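Local structure of putative cell adhesion protein (Bacteroides eggerthii, 4GPV) at residues V12-L23 / A72-A83; L116-S124 / V222-D230. The protein probably serves as a structural subunit of a distinct type of pilus found in the human microbiome, and so takes part in cell adhesion. One frame throughout, in Å; residues are numbered along the deposited sequence.

Contact 1: residues V12-L23 / A72-A83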
loop_
_atom_site.group_PDB
_atom_site.type_symbol
_atom_site.label_atom_id
_atom_site.label_comp_id
_atom_site.label_asym_id
_atom_site.label_seq_id
_atom_site.Cartn_x
_atom_site.Cartn_y
_atom_site.Cartn_z
ATOM N N VAL A 12 -11.472 -30.377 -19.029
ATOM C CA VAL A 12 -12.278 -30.496 -20.246
ATOM C C VAL A 12 -13.471 -29.501 -20.161
ATOM O O VAL A 12 -14.005 -29.274 -19.069
ATOM C CB VAL A 12 -12.717 -31.951 -20.588
ATOM C CG1 VAL A 12 -11.534 -32.926 -20.549
ATOM C CG2 VAL A 12 -13.861 -32.444 -19.702
ATOM N N PRO A 13 -13.889 -28.885 -21.287
ATOM C CA PRO A 13 -15.010 -27.937 -21.208
ATOM C C PRO A 13 -16.318 -28.631 -20.854
ATOM O O PRO A 13 -16.538 -29.792 -21.237
ATOM C CB PRO A 13 -15.068 -27.324 -22.610
ATOM C CG PRO A 13 -14.394 -28.290 -23.489
ATOM C CD PRO A 13 -13.361 -28.987 -22.663
ATOM N N GLY A 14 -17.146 -27.920 -20.099
ATOM C CA GLY A 14 -18.482 -28.382 -19.753
ATOM C C GLY A 14 -19.462 -27.840 -20.773
ATOM O O GLY A 14 -19.065 -27.472 -21.886
ATOM N N GLU A 15 -20.742 -27.777 -20.404
ATOM C CA GLU A 15 -21.782 -27.230 -21.269
ATOM C C GLU A 15 -21.804 -25.716 -21.119
ATOM O O GLU A 15 -21.393 -25.213 -20.075
ATOM C CB GLU A 15 -23.152 -27.836 -20.904
ATOM C CG GLU A 15 -24.077 -27.971 -22.101
ATOM C CD GLU A 15 -25.501 -28.431 -21.838
ATOM O OE1 GLU A 15 -25.908 -28.517 -20.655
ATOM O OE2 GLU A 15 -26.220 -28.693 -22.829
ATOM N N GLN A 16 -22.278 -24.981 -22.145
ATOM C CA GLN A 16 -22.333 -23.524 -22.036
ATOM C C GLN A 16 -23.058 -23.119 -20.761
ATOM O O GLN A 16 -24.124 -23.669 -20.448
ATOM C CB GLN A 16 -23.031 -22.882 -23.245
ATOM C CG GLN A 16 -22.860 -21.348 -23.210
ATOM C CD GLN A 16 -23.520 -20.654 -24.364
ATOM O OE1 GLN A 16 -24.414 -21.188 -25.025
ATOM N NE2 GLN A 16 -23.107 -19.437 -24.620
ATOM N N ALA A 17 -22.486 -22.177 -20.048
ATOM C CA ALA A 17 -23.062 -21.691 -18.820
ATOM C C ALA A 17 -23.247 -20.195 -18.872
ATOM O O ALA A 17 -22.663 -19.512 -19.723
ATOM C CB ALA A 17 -22.154 -22.058 -17.657
ATOM N N VAL A 18 -24.065 -19.697 -17.958
ATOM C CA VAL A 18 -24.266 -18.277 -17.716
ATOM C C VAL A 18 -23.836 -18.045 -16.286
ATOM O O VAL A 18 -24.342 -18.709 -15.378
ATOM C CB VAL A 18 -25.701 -17.764 -17.986
ATOM C CG1 VAL A 18 -25.778 -16.258 -17.751
ATOM C CG2 VAL A 18 -26.150 -18.123 -19.402
ATOM N N LEU A 19 -22.866 -17.159 -16.097
ATOM C CA LEU A 19 -22.336 -16.805 -14.783
ATOM C C LEU A 19 -22.617 -15.344 -14.526
ATOM O O LEU A 19 -22.318 -14.502 -15.381
ATOM C CB LEU A 19 -20.822 -17.066 -14.735
ATOM C CG LEU A 19 -20.341 -18.499 -14.554
ATOM C CD1 LEU A 19 -19.939 -19.104 -15.869
ATOM C CD2 LEU A 19 -19.116 -18.523 -13.628
ATOM N N THR A 20 -23.226 -15.046 -13.372
ATOM C CA THR A 20 -23.517 -13.670 -12.960
ATOM C C THR A 20 -22.539 -13.370 -11.839
ATOM O O THR A 20 -22.537 -14.081 -10.831
ATOM C CB THR A 20 -24.996 -13.514 -12.560
ATOM O OG1 THR A 20 -25.818 -13.895 -13.662
ATOM C CG2 THR A 20 -25.335 -12.083 -12.144
ATOM N N ILE A 21 -21.670 -12.371 -12.052
ATOM C CA ILE A 21 -20.652 -12.001 -11.078
ATOM C C ILE A 21 -21.093 -10.720 -10.423
ATOM O O ILE A 21 -21.486 -9.779 -11.121
ATOM C CB ILE A 21 -19.226 -11.872 -11.698
ATOM C CG1 ILE A 21 -18.874 -13.026 -12.686
ATOM C CG2 ILE A 21 -18.129 -11.657 -10.599
ATOM C CD1 ILE A 21 -18.564 -14.451 -12.084
ATOM N N LYS A 22 -21.090 -10.709 -9.097
ATOM C CA LYS A 22 -21.413 -9.537 -8.278
ATOM C C LYS A 22 -20.172 -9.149 -7.480
ATOM O O LYS A 22 -19.549 -10.013 -6.860
ATOM C CB LYS A 22 -22.588 -9.804 -7.316
ATOM C CG LYS A 22 -23.968 -9.882 -7.956
ATOM C CD LYS A 22 -25.018 -10.102 -6.863
ATOM C CE LYS A 22 -26.438 -10.164 -7.373
ATOM N NZ LYS A 22 -27.409 -10.333 -6.255
ATOM N N LEU A 23 -19.795 -7.879 -7.530
ATOM C CA LEU A 23 -18.634 -7.404 -6.772
ATOM C C LEU A 23 -19.088 -6.658 -5.548
ATOM O O LEU A 23 -20.052 -5.894 -5.609
ATOM C CB LEU A 23 -17.708 -6.516 -7.610
ATOM C CG LEU A 23 -17.292 -7.070 -8.983
ATOM C CD1 LEU A 23 -16.467 -6.055 -9.734
ATOM C CD2 LEU A 23 -16.556 -8.411 -8.858
ATOM N N ALA A 72 -20.314 -3.101 -10.813
ATOM C CA ALA A 72 -20.106 -4.167 -9.830
ATOM C C ALA A 72 -20.900 -5.435 -10.187
ATOM O O ALA A 72 -21.180 -6.247 -9.302
ATOM C CB ALA A 72 -20.499 -3.670 -8.442
ATOM N N ALA A 73 -21.271 -5.596 -11.484
ATOM C CA ALA A 73 -22.020 -6.762 -11.967
ATOM C C ALA A 73 -21.651 -7.113 -13.412
ATOM O O ALA A 73 -21.635 -6.238 -14.263
ATOM C CB ALA A 73 -23.520 -6.521 -11.853
ATOM N N ALA A 74 -21.331 -8.393 -13.681
ATOM C CA ALA A 74 -21.009 -8.882 -15.032
ATOM C C ALA A 74 -21.816 -10.140 -15.357
ATOM O O ALA A 74 -22.036 -10.964 -14.470
ATOM C CB ALA A 74 -19.519 -9.192 -15.139
ATOM N N THR A 75 -22.266 -10.281 -16.618
ATOM C CA THR A 75 -22.938 -11.483 -17.101
ATOM C C THR A 75 -21.968 -12.121 -18.101
ATOM O O THR A 75 -21.685 -11.536 -19.152
ATOM C CB THR A 75 -24.328 -11.155 -17.680
ATOM O OG1 THR A 75 -25.097 -10.498 -16.676
ATOM C CG2 THR A 75 -25.081 -12.397 -18.152
ATOM N N ILE A 76 -21.422 -13.292 -17.749
ATOM C CA ILE A 76 -20.450 -13.961 -18.600
ATOM C C ILE A 76 -21.127 -15.164 -19.254
ATOM O O ILE A 76 -21.657 -16.025 -18.544
ATOM C CB ILE A 76 -19.175 -14.347 -17.804
ATOM C CG1 ILE A 76 -18.449 -13.079 -17.255
ATOM C CG2 ILE A 76 -18.230 -15.188 -18.674
ATOM C CD1 ILE A 76 -17.409 -13.329 -16.169
ATOM N N THR A 77 -21.104 -15.233 -20.601
ATOM C CA THR A 77 -21.756 -16.357 -21.290
ATOM C C THR A 77 -20.769 -17.185 -22.135
ATOM O O THR A 77 -21.179 -18.126 -22.807
ATOM C CB THR A 77 -22.889 -15.845 -22.198
ATOM O OG1 THR A 77 -22.307 -15.065 -23.245
ATOM C CG2 THR A 77 -23.933 -15.038 -21.438
ATOM N N THR A 78 -19.485 -16.834 -22.096
ATOM C CA THR A 78 -18.471 -17.521 -22.899
ATOM C C THR A 78 -17.843 -18.720 -22.188
ATOM O O THR A 78 -17.046 -19.437 -22.797
ATOM C CB THR A 78 -17.379 -16.522 -23.287
ATOM O OG1 THR A 78 -16.979 -15.825 -22.109
ATOM C CG2 THR A 78 -17.858 -15.542 -24.355
ATOM N N GLY A 79 -18.186 -18.903 -20.918
ATOM C CA GLY A 79 -17.683 -19.989 -20.085
ATOM C C GLY A 79 -18.558 -21.222 -20.054
ATOM O O GLY A 79 -19.555 -21.324 -20.775
ATOM N N THR A 80 -18.173 -22.187 -19.219
ATOM C CA THR A 80 -18.881 -23.462 -19.197
ATOM C C THR A 80 -19.185 -23.904 -17.769
ATOM O O THR A 80 -18.734 -23.268 -16.803
ATOM C CB THR A 80 -18.054 -24.566 -19.920
ATOM O OG1 THR A 80 -17.055 -25.062 -19.034
ATOM C CG2 THR A 80 -17.431 -24.120 -21.267
ATOM N N THR A 81 -19.877 -25.053 -17.652
ATOM C CA THR A 81 -20.208 -25.662 -16.358
ATOM C C THR A 81 -18.970 -26.306 -15.709
ATOM O O THR A 81 -19.049 -26.794 -14.567
ATOM C CB THR A 81 -21.338 -26.664 -16.507
ATOM O OG1 THR A 81 -21.009 -27.611 -17.527
ATOM C CG2 THR A 81 -22.657 -25.985 -16.795
ATOM N N ALA A 82 -17.816 -26.234 -16.401
ATOM C CA ALA A 82 -16.544 -26.710 -15.870
ATOM C C ALA A 82 -15.865 -25.644 -14.994
ATOM O O ALA A 82 -14.902 -25.982 -14.303
ATOM C CB ALA A 82 -15.617 -27.135 -16.996
ATOM N N ALA A 83 -16.344 -24.365 -14.996
ATOM C CA ALA A 83 -15.754 -23.321 -14.141
ATOM C C ALA A 83 -15.899 -23.701 -12.662
ATOM O O ALA A 83 -16.989 -24.079 -12.230
ATOM C CB ALA A 83 -16.422 -21.968 -14.401
HETATM O O HOH W 1 -27.003 -12.063 -15.147
#
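I21 and I76 lie on the buried face of an antiparallel strand pair and meet at a slant, CG1 of I21 against CD1 of I76 at 3.8 Å. I21 brings CG1 there because chi1 of -44° sets it beside the backbone N, while I76 reaches back along the pair through an extended chi2 of 165°. L19 faces the same way beside I76, and their side chains come nearest at the CB atoms. Y66 of strand 66-68 covers A74 and I76, V149 of strand 146-169 packs on I21, and Y50 touches both L23 and A74. The other face carries T20 opposite T75, a non-hydrogen-bonded pair whose hydroxyls share one water, 2.6 Å from T20 OG1 and 2.9 Å from T75 OG1. V18 CG1 rests on T75 CG2 close by.

The motif is an antiparallel ladder at the edge of a large mixed sheet: strand 73-76 takes one side of strand 18-24, and the parallel strand 146-169 takes the other. I76 and L19 exchange two nearly straight backbone bonds, and A74 and I21 are paired by two more. The register then slips by one residue, and side chains take over much of the bonding. Q16, its chain extended, holds its amide so that T77 O lies almost in the amide plane: NE2 donates to T77 O at 3.0 Å, with an N-H...O angle of 171°. A17 CB is pressed against T80 C at 3.5 Å. Beyond it, the hydroxyls of T80 and T81 both turn back to accept from backbone nitrogens, G14 N to T80 OG1 at 3.1 Å and E15 N to T81 OG1 at 2.9 Å. T80 OG1 also accepts from A82 N, closing an ST turn, while D62 receives the N-H of T80.

Contact 2: residues L116-S124 / V222-D230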
loop_
_atom_site.group_PDB
_atom_site.type_symbol
_atom_site.label_atom_id
_atom_site.label_comp_id
_atom_site.label_asym_id
_atom_site.label_seq_id
_atom_site.Cartn_x
_atom_site.Cartn_y
_atom_site.Cartn_z
ATOM N N LEU A 116 4.844 -1.008 -7.195
ATOM C CA LEU A 116 4.206 0.137 -6.534
ATOM C C LEU A 116 4.307 1.390 -7.396
ATOM O O LEU A 116 3.493 2.298 -7.238
ATOM C CB LEU A 116 4.845 0.377 -5.156
ATOM C CG LEU A 116 4.249 1.490 -4.273
ATOM C CD1 LEU A 116 2.796 1.203 -3.895
ATOM C CD2 LEU A 116 5.122 1.652 -3.021
HETATM N N MSE A 117 5.344 1.469 -8.257
HETATM C CA MSE A 117 5.528 2.621 -9.135
HETATM C C MSE A 117 5.428 2.213 -10.580
HETATM O O MSE A 117 5.701 1.050 -10.923
HETATM C CB MSE A 117 6.893 3.332 -8.929
HETATM C CG MSE A 117 7.184 3.721 -7.494
HETATM SE SE MSE A 117 6.018 5.148 -6.899
HETATM C CE MSE A 117 6.161 4.814 -4.960
ATOM N N ASP A 118 5.088 3.185 -11.441
ATOM C CA ASP A 118 5.026 2.945 -12.874
ATOM C C ASP A 118 6.481 2.842 -13.428
ATOM O O ASP A 118 7.413 2.887 -12.625
ATOM C CB ASP A 118 4.170 4.014 -13.574
ATOM C CG ASP A 118 4.748 5.403 -13.686
ATOM O OD1 ASP A 118 5.948 5.581 -13.361
ATOM O OD2 ASP A 118 4.024 6.305 -14.166
ATOM N N ASN A 119 6.703 2.714 -14.772
ATOM C CA ASN A 119 8.087 2.527 -15.239
ATOM C C ASN A 119 8.998 3.779 -15.177
ATOM O O ASN A 119 10.191 3.672 -15.486
ATOM C CB ASN A 119 8.149 1.881 -16.646
ATOM C CG ASN A 119 7.446 2.611 -17.758
ATOM O OD1 ASN A 119 6.910 3.710 -17.575
ATOM N ND2 ASN A 119 7.489 2.027 -18.967
ATOM N N THR A 120 8.494 4.930 -14.714
ATOM C CA THR A 120 9.361 6.090 -14.500
ATOM C C THR A 120 10.005 5.992 -13.109
ATOM O O THR A 120 10.913 6.759 -12.807
ATOM C CB THR A 120 8.577 7.417 -14.585
ATOM O OG1 THR A 120 7.707 7.518 -13.446
ATOM C CG2 THR A 120 7.825 7.595 -15.917
ATOM N N ASP A 121 9.436 5.112 -12.233
ATOM C CA ASP A 121 9.808 4.877 -10.813
ATOM C C ASP A 121 9.366 6.009 -9.889
ATOM O O ASP A 121 9.496 5.877 -8.675
ATOM C CB ASP A 121 11.334 4.663 -10.636
ATOM C CG ASP A 121 11.914 3.481 -11.382
ATOM O OD1 ASP A 121 11.258 2.416 -11.416
ATOM O OD2 ASP A 121 13.057 3.594 -11.869
ATOM N N ASN A 122 8.807 7.098 -10.431
ATOM C CA ASN A 122 8.476 8.297 -9.653
ATOM C C ASN A 122 6.989 8.615 -9.576
ATOM O O ASN A 122 6.623 9.659 -9.039
ATOM C CB ASN A 122 9.210 9.498 -10.250
ATOM C CG ASN A 122 10.692 9.450 -10.026
ATOM O OD1 ASN A 122 11.172 9.277 -8.905
ATOM N ND2 ASN A 122 11.452 9.675 -11.078
ATOM N N ALA A 123 6.149 7.764 -10.127
ATOM C CA ALA A 123 4.688 7.945 -10.042
ATOM C C ALA A 123 4.087 6.643 -9.548
ATOM O O ALA A 123 4.482 5.598 -10.028
ATOM C CB ALA A 123 4.115 8.345 -11.388
ATOM N N SER A 124 3.204 6.691 -8.529
ATOM C CA SER A 124 2.605 5.474 -7.980
ATOM C C SER A 124 1.510 4.895 -8.871
ATOM O O SER A 124 0.774 5.630 -9.540
ATOM C CB SER A 124 2.019 5.716 -6.592
ATOM O OG SER A 124 1.763 4.450 -5.992
ATOM N N VAL A 222 17.172 -1.168 -4.056
ATOM C CA VAL A 222 16.421 0.044 -3.699
ATOM C C VAL A 222 16.436 1.037 -4.864
ATOM O O VAL A 222 17.494 1.313 -5.425
ATOM C CB VAL A 222 16.961 0.691 -2.397
ATOM C CG1 VAL A 222 16.227 1.991 -2.060
ATOM C CG2 VAL A 222 16.879 -0.283 -1.217
ATOM N N THR A 223 15.264 1.613 -5.175
ATOM C CA THR A 223 15.091 2.640 -6.204
ATOM C C THR A 223 14.487 3.888 -5.567
ATOM O O THR A 223 13.539 3.773 -4.784
ATOM C CB THR A 223 14.207 2.103 -7.352
ATOM O OG1 THR A 223 14.851 0.951 -7.913
ATOM C CG2 THR A 223 13.982 3.143 -8.467
ATOM N N THR A 224 15.011 5.083 -5.888
ATOM C CA THR A 224 14.417 6.310 -5.339
ATOM C C THR A 224 13.124 6.631 -6.099
ATOM O O THR A 224 12.997 6.336 -7.297
ATOM C CB THR A 224 15.376 7.504 -5.379
ATOM O OG1 THR A 224 15.722 7.811 -6.735
ATOM C CG2 THR A 224 16.605 7.285 -4.530
ATOM N N SER A 225 12.170 7.206 -5.378
ATOM C CA SER A 225 10.890 7.626 -5.931
ATOM C C SER A 225 10.491 8.948 -5.325
ATOM O O SER A 225 10.313 9.045 -4.103
ATOM C CB SER A 225 9.802 6.591 -5.658
ATOM O OG SER A 225 8.583 7.114 -6.155
ATOM N N THR A 226 10.247 9.954 -6.187
ATOM C CA THR A 226 9.797 11.260 -5.694
ATOM C C THR A 226 8.366 11.165 -5.168
ATOM O O THR A 226 7.971 12.029 -4.397
ATOM C CB THR A 226 9.902 12.342 -6.778
ATOM O OG1 THR A 226 9.093 11.943 -7.873
ATOM C CG2 THR A 226 11.332 12.612 -7.215
ATOM N N ALA A 227 7.608 10.130 -5.534
ATOM C CA ALA A 227 6.239 9.954 -5.016
ATOM C C ALA A 227 6.249 9.651 -3.512
ATOM O O ALA A 227 5.196 9.681 -2.875
ATOM C CB ALA A 227 5.549 8.823 -5.750
ATOM N N LEU A 228 7.423 9.305 -2.959
ATOM C CA LEU A 228 7.535 8.943 -1.532
ATOM C C LEU A 228 8.154 10.075 -0.695
ATOM O O LEU A 228 8.666 9.848 0.398
ATOM C CB LEU A 228 8.299 7.635 -1.358
ATOM C CG LEU A 228 7.654 6.410 -1.992
ATOM C CD1 LEU A 228 8.507 5.191 -1.782
ATOM C CD2 LEU A 228 6.178 6.211 -1.531
ATOM N N SER A 229 8.024 11.314 -1.182
ATOM C CA SER A 229 8.481 12.496 -0.462
ATOM C C SER A 229 7.461 13.606 -0.657
ATOM O O SER A 229 7.255 14.033 -1.783
ATOM C CB SER A 229 9.868 12.924 -0.953
ATOM O OG SER A 229 10.315 14.070 -0.247
ATOM N N ASP A 230 6.836 14.086 0.426
ATOM C CA ASP A 230 5.872 15.192 0.373
ATOM C C ASP A 230 6.473 16.393 1.076
ATOM O O ASP A 230 6.722 16.323 2.290
ATOM C CB ASP A 230 4.540 14.783 1.006
ATOM C CG ASP A 230 3.730 13.849 0.117
ATOM O OD1 ASP A 230 3.722 14.065 -1.119
ATOM O OD2 ASP A 230 2.966 13.012 0.669
HETATM O O HOH W 2 13.578 0.128 -10.684
HETATM O O HOH W 3 13.774 9.570 -7.754
HETATM O O HOH W 4 6.459 12.496 -7.810
#
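S225 donates its hydroxyl to D121 O, OG to O 3.0 Å, in the carbonyl plane and on a lone pair. Its OG stands anti to the backbone N (chi1 177°) and also accepts from A227 N, an ST turn within its own segment, so one oxygen both crosses to the 116-124 loop and holds its own turn. The selenium of the selenomethionine M117 sits against the same OG at 3.3 Å. That chain, bent at chi2 (-69°), carries its methyl CE on to L228 CG at 3.7 Å, while Y208 of strand 207-209 touches both side chains. Residues 225-228, with a 3-10 turn at 226-227, join strands 222-224 and 229-231 of one mixed sheet, and the 116-124 loop, built on a type I turn from D118 to D121, leans against that link. N122 OD1 accepts from T226 N at 2.9 Å, the donor tilted 21° from the carbonyl plane, and a water joins the same oxygen to T224 OG1. With alanine in place of S225, D121 O and A227 N would probably lose this partner and the 116-124 loop would be held here less firmly. D121 lays its carboxylate over the T223 methyl, with OD2 3.6 Å from CG2.

Contact 1 is part of one sheet, while contact 2 sets a loop against a connection in another; their centres are 39 Å apart, with about 21 Å between their nearest atoms. Contact 1 lies far from the centre of the chain, yet buries 943 Å² between its segments, against 363 Å² for contact 2, whose centre is about 13 Å from that of the chain. The difference follows from the partners: residues 12-23 and 72-83 are joined largely by strand pairing, with an apolar inner face and a more polar side that includes T20, T75 and K22, whereas in contact 2 an irregular loop, 116-124, meets the connection between two short strands through two direct hydrogen bonds, bridging waters and one buried apolar patch. Both are partly buried, and in both, threonine or serine hydroxyls stabilise turns.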